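D-glyceraldehyde dehydrogenase (NADP(+)) (Thermoplasma acidophilum, PDB 5J77) oxidises D-glyceraldehyde to (R)-glycerate with NADP(+) as a homotetrameric aldehyde dehydrogenase of the non-phosphorylated Entner-Doudoroff pathway. Local coordinates at residues Val142-Pro147 and Asn167-Lys172; Tyr6-Trp11 and Val193-Leu198; Ala36-Asp41 and Gly205-Asp210; Tyr69-Leu74 and Arg186-Ala191. The protein carries 2 engineered substitutions. All coordinates share one frame; numbering follows the deposited sequence.

Interaction 1 of 4, residues Val142-Pro147 and Asn167-Lys172; sequences VVALTP and NTVVLK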
loop_
_atom_site.group_PDB
_atom_site.type_symbol
_atom_site.label_atom_id
_atom_site.label_comp_id
_atom_site.label_asym_id
_atom_site.label_seq_id
_atom_site.Cartn_x
_atom_site.Cartn_y
_atom_site.Cartn_z
ATOM N N VAL A 142 18.595 -17.146 7.056
ATOM C CA VAL A 142 18.131 -16.501 8.256
ATOM C C VAL A 142 18.632 -17.286 9.411
ATOM O O VAL A 142 18.379 -18.512 9.487
ATOM C CB VAL A 142 16.607 -16.484 8.336
ATOM C CG1 VAL A 142 16.133 -16.129 9.761
ATOM C CG2 VAL A 142 16.029 -15.569 7.297
ATOM N N VAL A 143 19.261 -16.600 10.353
ATOM C CA VAL A 143 19.532 -17.162 11.690
ATOM C C VAL A 143 18.430 -16.659 12.626
ATOM O O VAL A 143 18.189 -15.418 12.717
ATOM C CB VAL A 143 20.938 -16.785 12.197
ATOM C CG1 VAL A 143 21.099 -17.146 13.671
ATOM C CG2 VAL A 143 21.987 -17.476 11.327
ATOM N N ALA A 144 17.755 -17.605 13.295
ATOM C CA ALA A 144 16.644 -17.287 14.165
ATOM C C ALA A 144 17.057 -17.648 15.622
ATOM O O ALA A 144 17.484 -18.784 15.874
ATOM C CB ALA A 144 15.382 -17.989 13.740
ATOM N N LEU A 145 17.034 -16.636 16.505
ATOM C CA LEU A 145 17.511 -16.776 17.896
ATOM C C LEU A 145 16.322 -16.447 18.795
ATOM O O LEU A 145 15.856 -15.292 18.833
ATOM C CB LEU A 145 18.662 -15.797 18.205
ATOM C CG LEU A 145 19.948 -15.900 17.378
ATOM C CD1 LEU A 145 20.998 -14.863 17.747
ATOM C CD2 LEU A 145 20.553 -17.288 17.537
ATOM N N THR A 146 15.828 -17.437 19.510
ATOM C CA THR A 146 14.610 -17.295 20.303
ATOM C C THR A 146 14.900 -17.346 21.805
ATOM O O THR A 146 15.849 -17.975 22.246
ATOM C CB THR A 146 13.583 -18.363 19.959
ATOM O OG1 THR A 146 14.207 -19.657 20.091
ATOM C CG2 THR A 146 12.995 -18.147 18.536
ATOM N N PRO A 147 14.138 -16.569 22.607
ATOM C CA PRO A 147 14.437 -16.474 24.021
ATOM C C PRO A 147 13.684 -17.576 24.793
ATOM O O PRO A 147 12.866 -18.305 24.195
ATOM C CB PRO A 147 13.898 -15.078 24.397
ATOM C CG PRO A 147 12.642 -14.994 23.602
ATOM C CD PRO A 147 12.981 -15.721 22.248
ATOM N N ASN A 167 13.019 -17.656 2.600
ATOM C CA ASN A 167 14.349 -17.815 3.241
ATOM C C ASN A 167 14.497 -19.256 3.842
ATOM O O ASN A 167 13.486 -19.897 4.173
ATOM C CB ASN A 167 14.579 -16.793 4.363
ATOM C CG ASN A 167 14.367 -15.357 3.930
ATOM O OD1 ASN A 167 15.301 -14.727 3.445
ATOM N ND2 ASN A 167 13.133 -14.859 4.048
ATOM N N THR A 168 15.741 -19.756 3.876
ATOM C CA THR A 168 16.085 -20.877 4.656
ATOM C C THR A 168 16.558 -20.452 6.088
ATOM O O THR A 168 16.939 -19.287 6.339
ATOM C CB THR A 168 17.161 -21.719 3.962
ATOM O OG1 THR A 168 18.333 -20.935 3.732
ATOM C CG2 THR A 168 16.629 -22.274 2.657
ATOM N N VAL A 169 16.472 -21.383 7.040
ATOM C CA VAL A 169 16.583 -21.043 8.435
ATOM C C VAL A 169 17.501 -21.981 9.196
ATOM O O VAL A 169 17.433 -23.209 9.016
ATOM C CB VAL A 169 15.174 -21.070 9.041
ATOM C CG1 VAL A 169 15.240 -20.877 10.542
ATOM C CG2 VAL A 169 14.247 -20.067 8.360
ATOM N N VAL A 170 18.322 -21.387 10.048
ATOM C CA VAL A 170 19.045 -22.021 11.137
ATOM C C VAL A 170 18.569 -21.425 12.462
ATOM O O VAL A 170 18.854 -20.273 12.754
ATOM C CB VAL A 170 20.575 -21.807 10.999
ATOM C CG1 VAL A 170 21.312 -22.548 12.126
ATOM C CG2 VAL A 170 21.066 -22.236 9.583
ATOM N N LEU A 171 17.787 -22.207 13.208
ATOM C CA LEU A 171 17.205 -21.876 14.521
ATOM C C LEU A 171 18.055 -22.319 15.718
ATOM O O LEU A 171 18.436 -23.482 15.776
ATOM C CB LEU A 171 15.809 -22.485 14.652
ATOM C CG LEU A 171 15.137 -22.455 16.045
ATOM C CD1 LEU A 171 14.777 -21.069 16.481
ATOM C CD2 LEU A 171 13.854 -23.255 16.019
ATOM N N LYS A 172 18.378 -21.389 16.634
ATOM C CA LYS A 172 19.057 -21.701 17.891
ATOM C C LYS A 172 18.193 -21.145 18.998
ATOM O O LYS A 172 18.087 -19.936 19.131
ATOM C CB LYS A 172 20.423 -21.068 17.998
ATOM C CG LYS A 172 21.134 -21.431 19.317
ATOM C CD LYS A 172 22.213 -20.437 19.643
ATOM C CE LYS A 172 22.939 -20.740 20.955
ATOM N NZ LYS A 172 22.011 -20.681 22.090
#

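Interaction 2 of 4, residues Tyr6-Trp11 and Val193-Leu198; sequences YIDGQW and VPKGVL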
loop_
_atom_site.group_PDB
_atom_site.type_symbol
_atom_site.label_atom_id
_atom_site.label_comp_id
_atom_site.label_asym_id
_atom_site.label_seq_id
_atom_site.Cartn_x
_atom_site.Cartn_y
_atom_site.Cartn_z
ATOM N N TYR A 6 19.256 -30.826 14.394
ATOM C CA TYR A 6 18.733 -31.214 13.089
ATOM C C TYR A 6 19.533 -30.449 12.053
ATOM O O TYR A 6 19.382 -29.264 11.940
ATOM C CB TYR A 6 17.215 -30.924 12.964
ATOM C CG TYR A 6 16.542 -31.511 11.697
ATOM C CD1 TYR A 6 16.323 -32.835 11.589
ATOM C CD2 TYR A 6 16.194 -30.720 10.616
ATOM C CE1 TYR A 6 15.730 -33.381 10.444
ATOM C CE2 TYR A 6 15.597 -31.228 9.462
ATOM C CZ TYR A 6 15.372 -32.564 9.388
ATOM O OH TYR A 6 14.812 -33.159 8.304
ATOM N N ILE A 7 20.349 -31.150 11.284
ATOM C CA ILE A 7 21.291 -30.572 10.354
ATOM C C ILE A 7 21.181 -31.233 8.996
ATOM O O ILE A 7 21.251 -32.396 8.874
ATOM C CB ILE A 7 22.750 -30.674 10.856
ATOM C CG1 ILE A 7 22.877 -29.797 12.087
ATOM C CG2 ILE A 7 23.697 -30.167 9.752
ATOM C CD1 ILE A 7 24.183 -29.932 12.817
ATOM N N ASP A 8 20.909 -30.446 7.976
ATOM C CA ASP A 8 20.790 -30.973 6.621
ATOM C C ASP A 8 19.947 -32.205 6.548
ATOM O O ASP A 8 20.389 -33.205 6.037
ATOM C CB ASP A 8 22.211 -31.269 6.070
ATOM C CG ASP A 8 22.269 -31.278 4.522
ATOM O OD1 ASP A 8 21.355 -30.799 3.820
ATOM O OD2 ASP A 8 23.282 -31.794 4.037
ATOM N N GLY A 9 18.749 -32.154 7.104
ATOM C CA GLY A 9 17.778 -33.195 6.915
ATOM C C GLY A 9 17.908 -34.429 7.781
ATOM O O GLY A 9 17.228 -35.412 7.547
ATOM N N GLN A 10 18.761 -34.402 8.787
ATOM C CA GLN A 10 18.945 -35.533 9.664
ATOM C C GLN A 10 19.045 -35.029 11.101
ATOM O O GLN A 10 19.616 -33.957 11.343
ATOM C CB GLN A 10 20.253 -36.228 9.289
ATOM C CG GLN A 10 20.256 -36.865 7.906
ATOM C CD GLN A 10 21.669 -37.229 7.445
ATOM O OE1 GLN A 10 22.003 -37.151 6.226
ATOM N NE2 GLN A 10 22.524 -37.577 8.404
ATOM N N TRP A 11 18.496 -35.801 12.035
ATOM C CA TRP A 11 18.706 -35.612 13.481
ATOM C C TRP A 11 20.033 -36.168 13.894
ATOM O O TRP A 11 20.301 -37.321 13.600
ATOM C CB TRP A 11 17.659 -36.390 14.262
ATOM C CG TRP A 11 16.339 -35.825 14.081
ATOM C CD1 TRP A 11 15.346 -36.319 13.309
ATOM C CD2 TRP A 11 15.836 -34.624 14.685
ATOM N NE1 TRP A 11 14.246 -35.493 13.370
ATOM C CE2 TRP A 11 14.525 -34.434 14.200
ATOM C CE3 TRP A 11 16.364 -33.700 15.583
ATOM C CZ2 TRP A 11 13.697 -33.365 14.629
ATOM C CZ3 TRP A 11 15.544 -32.588 15.974
ATOM C CH2 TRP A 11 14.229 -32.454 15.490
ATOM N N VAL A 193 8.861 -30.011 5.250
ATOM C CA VAL A 193 9.904 -29.044 4.997
ATOM C C VAL A 193 11.122 -29.765 4.358
ATOM O O VAL A 193 11.644 -30.746 4.963
ATOM C CB VAL A 193 10.348 -28.278 6.263
ATOM C CG1 VAL A 193 11.576 -27.470 5.954
ATOM C CG2 VAL A 193 9.292 -27.264 6.634
ATOM N N PRO A 194 11.550 -29.327 3.155
ATOM C CA PRO A 194 12.647 -30.116 2.493
ATOM C C PRO A 194 13.982 -29.997 3.216
ATOM O O PRO A 194 14.252 -29.043 3.979
ATOM C CB PRO A 194 12.756 -29.485 1.086
ATOM C CG PRO A 194 11.418 -28.755 0.863
ATOM C CD PRO A 194 10.946 -28.346 2.222
ATOM N N LYS A 195 14.807 -30.981 2.937
ATOM C CA LYS A 195 16.190 -31.074 3.412
ATOM C C LYS A 195 16.990 -29.749 3.328
ATOM O O LYS A 195 17.096 -29.116 2.270
ATOM C CB LYS A 195 16.892 -32.216 2.596
ATOM C CG LYS A 195 18.400 -32.230 2.643
ATOM C CD LYS A 195 18.980 -33.224 1.645
ATOM C CE LYS A 195 20.460 -33.504 1.896
ATOM N NZ LYS A 195 21.370 -32.933 0.841
ATOM N N GLY A 196 17.564 -29.344 4.453
ATOM C CA GLY A 196 18.408 -28.157 4.518
ATOM C C GLY A 196 17.641 -26.859 4.691
ATOM O O GLY A 196 18.229 -25.887 5.041
ATOM N N VAL A 197 16.335 -26.858 4.512
ATOM C CA VAL A 197 15.544 -25.630 4.652
ATOM C C VAL A 197 15.423 -25.090 6.113
ATOM O O VAL A 197 15.412 -23.868 6.348
ATOM C CB VAL A 197 14.170 -25.770 3.987
ATOM C CG1 VAL A 197 13.252 -24.570 4.305
ATOM C CG2 VAL A 197 14.375 -25.893 2.472
ATOM N N LEU A 198 15.333 -25.995 7.058
ATOM C CA LEU A 198 15.103 -25.706 8.476
ATOM C C LEU A 198 16.102 -26.572 9.233
ATOM O O LEU A 198 16.086 -27.823 9.103
ATOM C CB LEU A 198 13.679 -26.052 8.875
ATOM C CG LEU A 198 13.420 -25.916 10.362
ATOM C CD1 LEU A 198 13.822 -24.526 10.882
ATOM C CD2 LEU A 198 11.934 -26.165 10.696
HETATM O O HOH W 1 13.982 -31.497 6.529
HETATM O O HOH W 2 17.842 -29.338 7.469
#

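Interaction 3 of 4, residues Ala36-Asp41 and Gly205-Asp210; sequences AATRDD and GSEIGD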
loop_
_atom_site.group_PDB
_atom_site.type_symbol
_atom_site.label_atom_id
_atom_site.label_comp_id
_atom_site.label_asym_id
_atom_site.label_seq_id
_atom_site.Cartn_x
_atom_site.Cartn_y
_atom_site.Cartn_z
ATOM N N ALA A 36 25.261 -29.922 22.707
ATOM C CA ALA A 36 26.034 -28.712 22.728
ATOM C C ALA A 36 26.808 -28.722 21.418
ATOM O O ALA A 36 27.933 -29.215 21.359
ATOM C CB ALA A 36 26.971 -28.694 23.912
ATOM N N ALA A 37 26.158 -28.213 20.386
ATOM C CA ALA A 37 26.707 -28.083 19.059
ATOM C C ALA A 37 28.036 -27.360 19.061
ATOM O O ALA A 37 28.235 -26.429 19.823
ATOM C CB ALA A 37 25.756 -27.337 18.131
ATOM N N THR A 38 28.935 -27.798 18.187
ATOM C CA THR A 38 30.201 -27.100 17.946
ATOM C C THR A 38 30.050 -26.095 16.778
ATOM O O THR A 38 29.036 -26.038 16.063
ATOM C CB THR A 38 31.296 -28.086 17.551
ATOM O OG1 THR A 38 30.965 -28.657 16.262
ATOM C CG2 THR A 38 31.447 -29.182 18.612
ATOM N N ARG A 39 31.117 -25.370 16.547
ATOM C CA ARG A 39 31.175 -24.503 15.372
ATOM C C ARG A 39 31.046 -25.278 14.040
ATOM O O ARG A 39 30.350 -24.807 13.087
ATOM C CB ARG A 39 32.462 -23.712 15.399
ATOM C CG ARG A 39 32.553 -22.765 16.559
ATOM C CD ARG A 39 34.001 -22.391 16.645
ATOM N NE ARG A 39 34.191 -21.299 17.555
ATOM C CZ ARG A 39 34.776 -21.390 18.737
ATOM N NH1 ARG A 39 35.263 -22.565 19.188
ATOM N NH2 ARG A 39 34.893 -20.267 19.479
ATOM N N ASP A 40 31.709 -26.435 13.951
ATOM C CA ASP A 40 31.585 -27.254 12.727
ATOM C C ASP A 40 30.133 -27.655 12.537
ATOM O O ASP A 40 29.624 -27.578 11.441
ATOM C CB ASP A 40 32.438 -28.524 12.775
ATOM C CG ASP A 40 33.888 -28.238 12.985
ATOM O OD1 ASP A 40 34.411 -27.267 12.415
ATOM O OD2 ASP A 40 34.548 -28.994 13.723
ATOM N N ASP A 41 29.424 -27.972 13.625
ATOM C CA ASP A 41 27.991 -28.284 13.507
ATOM C C ASP A 41 27.260 -27.090 12.952
ATOM O O ASP A 41 26.424 -27.234 12.056
ATOM C CB ASP A 41 27.367 -28.739 14.872
ATOM C CG ASP A 41 27.946 -30.017 15.377
ATOM O OD1 ASP A 41 28.281 -30.895 14.556
ATOM O OD2 ASP A 41 28.114 -30.167 16.598
ATOM N N GLY A 205 25.981 -20.247 24.254
ATOM C CA GLY A 205 26.326 -18.907 23.848
ATOM C C GLY A 205 27.801 -18.616 23.792
ATOM O O GLY A 205 28.267 -18.024 22.834
ATOM N N SER A 206 28.553 -19.061 24.780
ATOM C CA SER A 206 29.993 -18.751 24.869
ATOM C C SER A 206 30.827 -19.519 23.870
ATOM O O SER A 206 31.994 -19.166 23.611
ATOM C CB SER A 206 30.511 -19.052 26.277
ATOM O OG SER A 206 30.457 -20.450 26.546
ATOM N N GLU A 207 30.273 -20.601 23.337
ATOM C CA GLU A 207 30.958 -21.361 22.312
ATOM C C GLU A 207 30.537 -20.985 20.901
ATOM O O GLU A 207 31.374 -21.007 20.001
ATOM C CB GLU A 207 30.704 -22.865 22.513
ATOM C CG GLU A 207 31.572 -23.786 21.630
ATOM C CD GLU A 207 31.314 -25.287 21.904
ATOM O OE1 GLU A 207 31.855 -26.147 21.179
ATOM O OE2 GLU A 207 30.570 -25.596 22.860
ATOM N N ILE A 208 29.237 -20.758 20.683
ATOM C CA ILE A 208 28.750 -20.622 19.301
ATOM C C ILE A 208 27.997 -19.348 18.981
ATOM O O ILE A 208 27.601 -19.142 17.807
ATOM C CB ILE A 208 27.921 -21.850 18.854
ATOM C CG1 ILE A 208 26.714 -22.084 19.728
ATOM C CG2 ILE A 208 28.804 -23.081 18.894
ATOM C CD1 ILE A 208 25.670 -22.915 19.061
ATOM N N GLY A 209 27.796 -18.506 19.998
ATOM C CA GLY A 209 26.956 -17.261 19.891
ATOM C C GLY A 209 27.484 -16.244 18.906
ATOM O O GLY A 209 26.807 -15.865 17.971
ATOM N N ASP A 210 28.702 -15.804 19.111
ATOM C CA ASP A 210 29.360 -14.920 18.177
ATOM C C ASP A 210 29.515 -15.585 16.818
ATOM O O ASP A 210 29.239 -14.962 15.803
ATOM C CB ASP A 210 30.753 -14.567 18.688
ATOM C CG ASP A 210 30.720 -13.648 19.878
ATOM O OD1 ASP A 210 29.714 -12.960 20.122
ATOM O OD2 ASP A 210 31.732 -13.582 20.562
HETATM O O HOH W 3 30.359 -28.807 22.334
HETATM O O HOH W 4 27.952 -25.646 22.487
HETATM O O HOH W 5 33.331 -25.396 18.629
#

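Interaction 4 of 4, residues Tyr69-Leu74 and Arg186-Ala191; sequences YRAKEL and RKFVEA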
loop_
_atom_site.group_PDB
_atom_site.type_symbol
_atom_site.label_atom_id
_atom_site.label_comp_id
_atom_site.label_asym_id
_atom_site.label_seq_id
_atom_site.Cartn_x
_atom_site.Cartn_y
_atom_site.Cartn_z
ATOM N N TYR A 69 1.037 -24.420 6.544
ATOM C CA TYR A 69 -0.290 -24.777 7.034
ATOM C C TYR A 69 -0.373 -26.224 7.569
ATOM O O TYR A 69 -1.013 -26.478 8.639
ATOM C CB TYR A 69 -1.360 -24.672 5.927
ATOM C CG TYR A 69 -1.756 -23.242 5.505
ATOM C CD1 TYR A 69 -2.167 -22.309 6.445
ATOM C CD2 TYR A 69 -1.779 -22.879 4.133
ATOM C CE1 TYR A 69 -2.540 -21.021 6.071
ATOM C CE2 TYR A 69 -2.135 -21.593 3.705
ATOM C CZ TYR A 69 -2.541 -20.662 4.682
ATOM O OH TYR A 69 -2.943 -19.445 4.314
ATOM N N ARG A 70 0.270 -27.153 6.870
ATOM C CA ARG A 70 0.332 -28.544 7.267
ATOM C C ARG A 70 0.978 -28.608 8.651
ATOM O O ARG A 70 0.497 -29.274 9.504
ATOM C CB ARG A 70 1.095 -29.386 6.244
ATOM C CG ARG A 70 0.691 -30.841 6.179
ATOM C CD ARG A 70 1.375 -31.584 5.030
ATOM N NE ARG A 70 0.977 -31.141 3.699
ATOM C CZ ARG A 70 1.824 -30.847 2.724
ATOM N NH1 ARG A 70 3.118 -30.951 2.900
ATOM N NH2 ARG A 70 1.376 -30.455 1.560
ATOM N N ALA A 71 2.059 -27.884 8.857
ATOM C CA ALA A 71 2.720 -27.847 10.183
ATOM C C ALA A 71 1.803 -27.320 11.276
ATOM O O ALA A 71 1.732 -27.885 12.422
ATOM C CB ALA A 71 3.991 -27.033 10.166
ATOM N N LYS A 72 1.061 -26.284 10.931
ATOM C CA LYS A 72 0.051 -25.760 11.849
ATOM C C LYS A 72 -0.974 -26.820 12.248
ATOM O O LYS A 72 -1.284 -26.991 13.416
ATOM C CB LYS A 72 -0.706 -24.597 11.260
ATOM C CG LYS A 72 -1.530 -23.802 12.274
ATOM C CD LYS A 72 -2.730 -23.151 11.627
ATOM C CE LYS A 72 -3.775 -24.184 11.365
ATOM N NZ LYS A 72 -4.963 -23.495 10.833
ATOM N N GLU A 73 -1.523 -27.495 11.267
ATOM C CA GLU A 73 -2.484 -28.585 11.552
ATOM C C GLU A 73 -1.933 -29.707 12.455
ATOM O O GLU A 73 -2.615 -30.139 13.347
ATOM C CB GLU A 73 -3.026 -29.174 10.250
ATOM C CG GLU A 73 -3.878 -28.171 9.485
ATOM C CD GLU A 73 -3.994 -28.467 7.982
ATOM O OE1 GLU A 73 -4.628 -27.657 7.268
ATOM O OE2 GLU A 73 -3.417 -29.470 7.489
ATOM N N LEU A 74 -0.709 -30.186 12.195
ATOM C CA LEU A 74 -0.103 -31.186 13.061
ATOM C C LEU A 74 0.168 -30.665 14.491
ATOM O O LEU A 74 0.076 -31.406 15.477
ATOM C CB LEU A 74 1.189 -31.699 12.476
ATOM C CG LEU A 74 1.037 -32.485 11.157
ATOM C CD1 LEU A 74 2.404 -32.513 10.493
ATOM C CD2 LEU A 74 0.511 -33.879 11.317
ATOM N N ARG A 186 10.310 -30.431 14.681
ATOM C CA ARG A 186 9.898 -31.759 14.297
ATOM C C ARG A 186 8.612 -31.718 13.518
ATOM O O ARG A 186 8.507 -32.354 12.518
ATOM C CB ARG A 186 9.787 -32.707 15.474
ATOM C CG ARG A 186 9.407 -34.121 15.062
ATOM C CD ARG A 186 9.285 -35.067 16.236
ATOM N NE ARG A 186 10.525 -35.165 16.964
ATOM C CZ ARG A 186 10.693 -34.744 18.201
ATOM N NH1 ARG A 186 9.696 -34.208 18.865
ATOM N NH2 ARG A 186 11.856 -34.879 18.781
ATOM N N LYS A 187 7.637 -30.961 13.984
ATOM C CA LYS A 187 6.367 -30.806 13.253
ATOM C C LYS A 187 6.509 -30.161 11.865
ATOM O O LYS A 187 5.829 -30.545 10.924
ATOM C CB LYS A 187 5.378 -29.999 14.125
ATOM C CG LYS A 187 4.903 -30.731 15.379
ATOM C CD LYS A 187 3.802 -31.708 15.008
ATOM C CE LYS A 187 3.499 -32.668 16.154
ATOM N NZ LYS A 187 4.660 -33.578 16.458
ATOM N N PHE A 188 7.368 -29.160 11.744
ATOM C CA PHE A 188 7.697 -28.643 10.402
ATOM C C PHE A 188 8.337 -29.716 9.486
ATOM O O PHE A 188 7.953 -29.840 8.338
ATOM C CB PHE A 188 8.543 -27.380 10.454
ATOM C CG PHE A 188 7.749 -26.136 10.691
ATOM C CD1 PHE A 188 7.422 -25.711 12.005
ATOM C CD2 PHE A 188 7.298 -25.359 9.621
ATOM C CE1 PHE A 188 6.688 -24.525 12.193
ATOM C CE2 PHE A 188 6.576 -24.191 9.815
ATOM C CZ PHE A 188 6.293 -23.763 11.087
ATOM N N VAL A 189 9.255 -30.497 10.013
ATOM C CA VAL A 189 9.816 -31.595 9.252
ATOM C C VAL A 189 8.715 -32.609 8.821
ATOM O O VAL A 189 8.607 -32.936 7.620
ATOM C CB VAL A 189 10.935 -32.266 10.062
ATOM C CG1 VAL A 189 11.436 -33.561 9.396
ATOM C CG2 VAL A 189 12.085 -31.265 10.219
ATOM N N GLU A 190 7.863 -33.010 9.749
ATOM C CA GLU A 190 6.738 -33.879 9.435
ATOM C C GLU A 190 5.803 -33.278 8.424
ATOM O O GLU A 190 5.180 -34.014 7.658
ATOM C CB GLU A 190 5.904 -34.241 10.670
ATOM C CG GLU A 190 6.645 -35.176 11.589
ATOM C CD GLU A 190 6.108 -35.227 13.017
ATOM O OE1 GLU A 190 5.091 -34.570 13.365
ATOM O OE2 GLU A 190 6.753 -35.945 13.816
ATOM N N ALA A 191 5.704 -31.956 8.401
ATOM C CA ALA A 191 4.881 -31.330 7.408
ATOM C C ALA A 191 5.477 -31.360 6.002
ATOM O O ALA A 191 4.776 -31.040 5.070
ATOM C CB ALA A 191 4.528 -29.902 7.790
#

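Interaction 1 of 4, residues Val142-Pro147 and Asn167-Lys172
V142 pairs with V169 and A144 with L171, on neighbouring parallel strands. They belong to a beta-alpha-beta unit of the Rossmann-like coenzyme domain, with helix 153-164 as the crossover. The tight part runs from V142 to the bond between A144 O and K172 N. V142 N donates to T168 O at 2.8 Å, and V142 O takes the N-H of V170. A144 N then bonds V170 O, and K172 N bonds A144 O, both at 2.9 Å. On the face of V142, A144, V169 and L171 apolar carbons meet, A144 CB 4.2 Å from L171 CD1, and helix 153-164 covers V169. With CG1 of V142 trans to the backbone N (chi1 165°), CG2 is left to press on N167 CB at 3.5 Å. Outside the pair, N167 OD1 accepts from G140 N. The other end is looser and partly exposed. There T146 N reaches K172 O only weakly, at 3.4 Å. T146, P147 and K172 probably bind NADP(+), as in related enzymes. L145 crosses K172 on the face that carries V143 and V170. K172 turns at its last torsion, where NZ bonds weakly to G203 O. Its CB lies 3.8 Å from L145 CD2.

Interaction 2 of 4, residues Tyr6-Trp11 and Val193-Leu198
Y6 turns the edge of its ring to the loop 193-198. L198 O lies near the ring plane, 3.3 Å from Y6 CD2. The CG of Y6 is trans to the backbone N (chi1 -171°), which directs the ring toward this loop. Y6 CD1 stands 3.5 Å above the W11 ring plane, over its centre. The phenol OH of Y6 reaches a water at 2.6 Å, which donates to V193 O. D8 and K195 meet at a slant on the more exposed side, with D8 OD1 3.4 Å from K195 CE. Their salt bridge is long, 3.7 Å from D8 OD1 to K195 NZ. The type I' turn I7-Q10 closes a beta hairpin, and the type II turn P194-V197 faces it. G9 N and G196 N stay 4.0 Å apart, and a second water bridges them. It accepts from both, weakly from G196 N, and probably donates to L198 O, 2.8 Å away. N199 OD1 accepts from D8 N, and its ND2 donates to G196 O. The hairpin of strands 2-7 and 10-12 thus lies on the loop between helix 178-190 and strand 198-200. Helix 39-58 borders D8, and V189 of helix 178-190 packs on Y6.

Interaction 3 of 4, residues Ala36-Asp41 and Gly205-Asp210
The carboxylate of E207 is gripped through water by the backbone of A36-R39. One water donates to E207 OE2 at 2.6 Å and to A37 O at 2.8 Å. Another donates to E207 OE1 and accepts from R39 N, both at 3.0 Å. A third lies by A36 O and may reach E207 OE2, at a long 3.3 Å. The side chain of E207 is fully extended, with CG trans to the backbone N (chi1 -170°). This carries the carboxylate alongside T38, the two side chains pointing the same way. T38 CG2 is then 4.0 Å from E207 OE1. Both segments start helices. T38 is the N-cap of helix 39-58 and forms a capping box with D41. D41 N donates to T38 OG1, while T38 N donates to D41 OD2. S15 adds further bonds to T38 OG1 and D41 OD2. The other segment opens helix 205-214; G205-D210 probably help to bind NADP(+), as in related enzymes. I208 makes the apolar contact. Its CG2 packs on the backbone of A37-R39, 3.5 Å from A37 O, and I201 packs on both A37 and I208. D210 forms a salt bridge with R232. R39 lays its guanidinium over E207 O, which sits off-centre over one face. R39 NH1 is 5.3 Å from E207 OE1.

Interaction 4 of 4, residues Tyr69-Leu74 and Arg186-Ala191
The F188 ring takes the methyl of A71 on one face. A71 CB stands over that face, 3.7 Å from the ring centroid, a CH-pi contact. The guanidinium of R70 works by its edge instead. Its NH1 donates to A191 O at 2.7 Å, near the guanidinium plane. The N-H...O angle is 146°, so the bond is bent at the hydrogen. R70 folds at chi3 (-66°), which brings NH1 round to this carbonyl. The axes of 69-74 and 186-190 run at 123° and come within 8.2 Å. Small residues allow the approach: A191 CB lies 3.4 Å from A71 N. L74 packs by its CB and by one methyl. Its CB meets K187 CD at 3.6 Å, and its CD1 rests near E190 CB. K187 NZ turns back to E190 OE1 in a weak hydrogen bond within a salt bridge, and the lysine also makes a cation-pi contact with W183. At the far side of helix 61-77, Y69 bonds E113 of the second subunit. The chemistry is mainly apolar. The one cross-segment hydrogen bond falls near the C-terminal end of helix 178-190, where the positive guanidinium is probably favoured by the helix dipole.

How the interactions relate
Interaction 1 is a buried strand pair, with the other three contacts farther from the chain centre. Along the chain it is nested inside the loops closed by the other three. Interaction 2 touches it directly: V169 N lies 2.8 Å from V197 O, a probable hydrogen bond. Interaction 3 meets it where I208 CD1 packs 4.0 Å from K172 CE. Both residues belong to the probable NADP(+) site, so these two contacts probably border part of the coenzyme pocket. Interaction 4 has its centre about 17 Å from that of interaction 1. It joins interaction 2 through F188, whose CB is 3.6 Å from L198 CD2. Interactions 3 and 4 do not touch; their centres are about 27 Å apart.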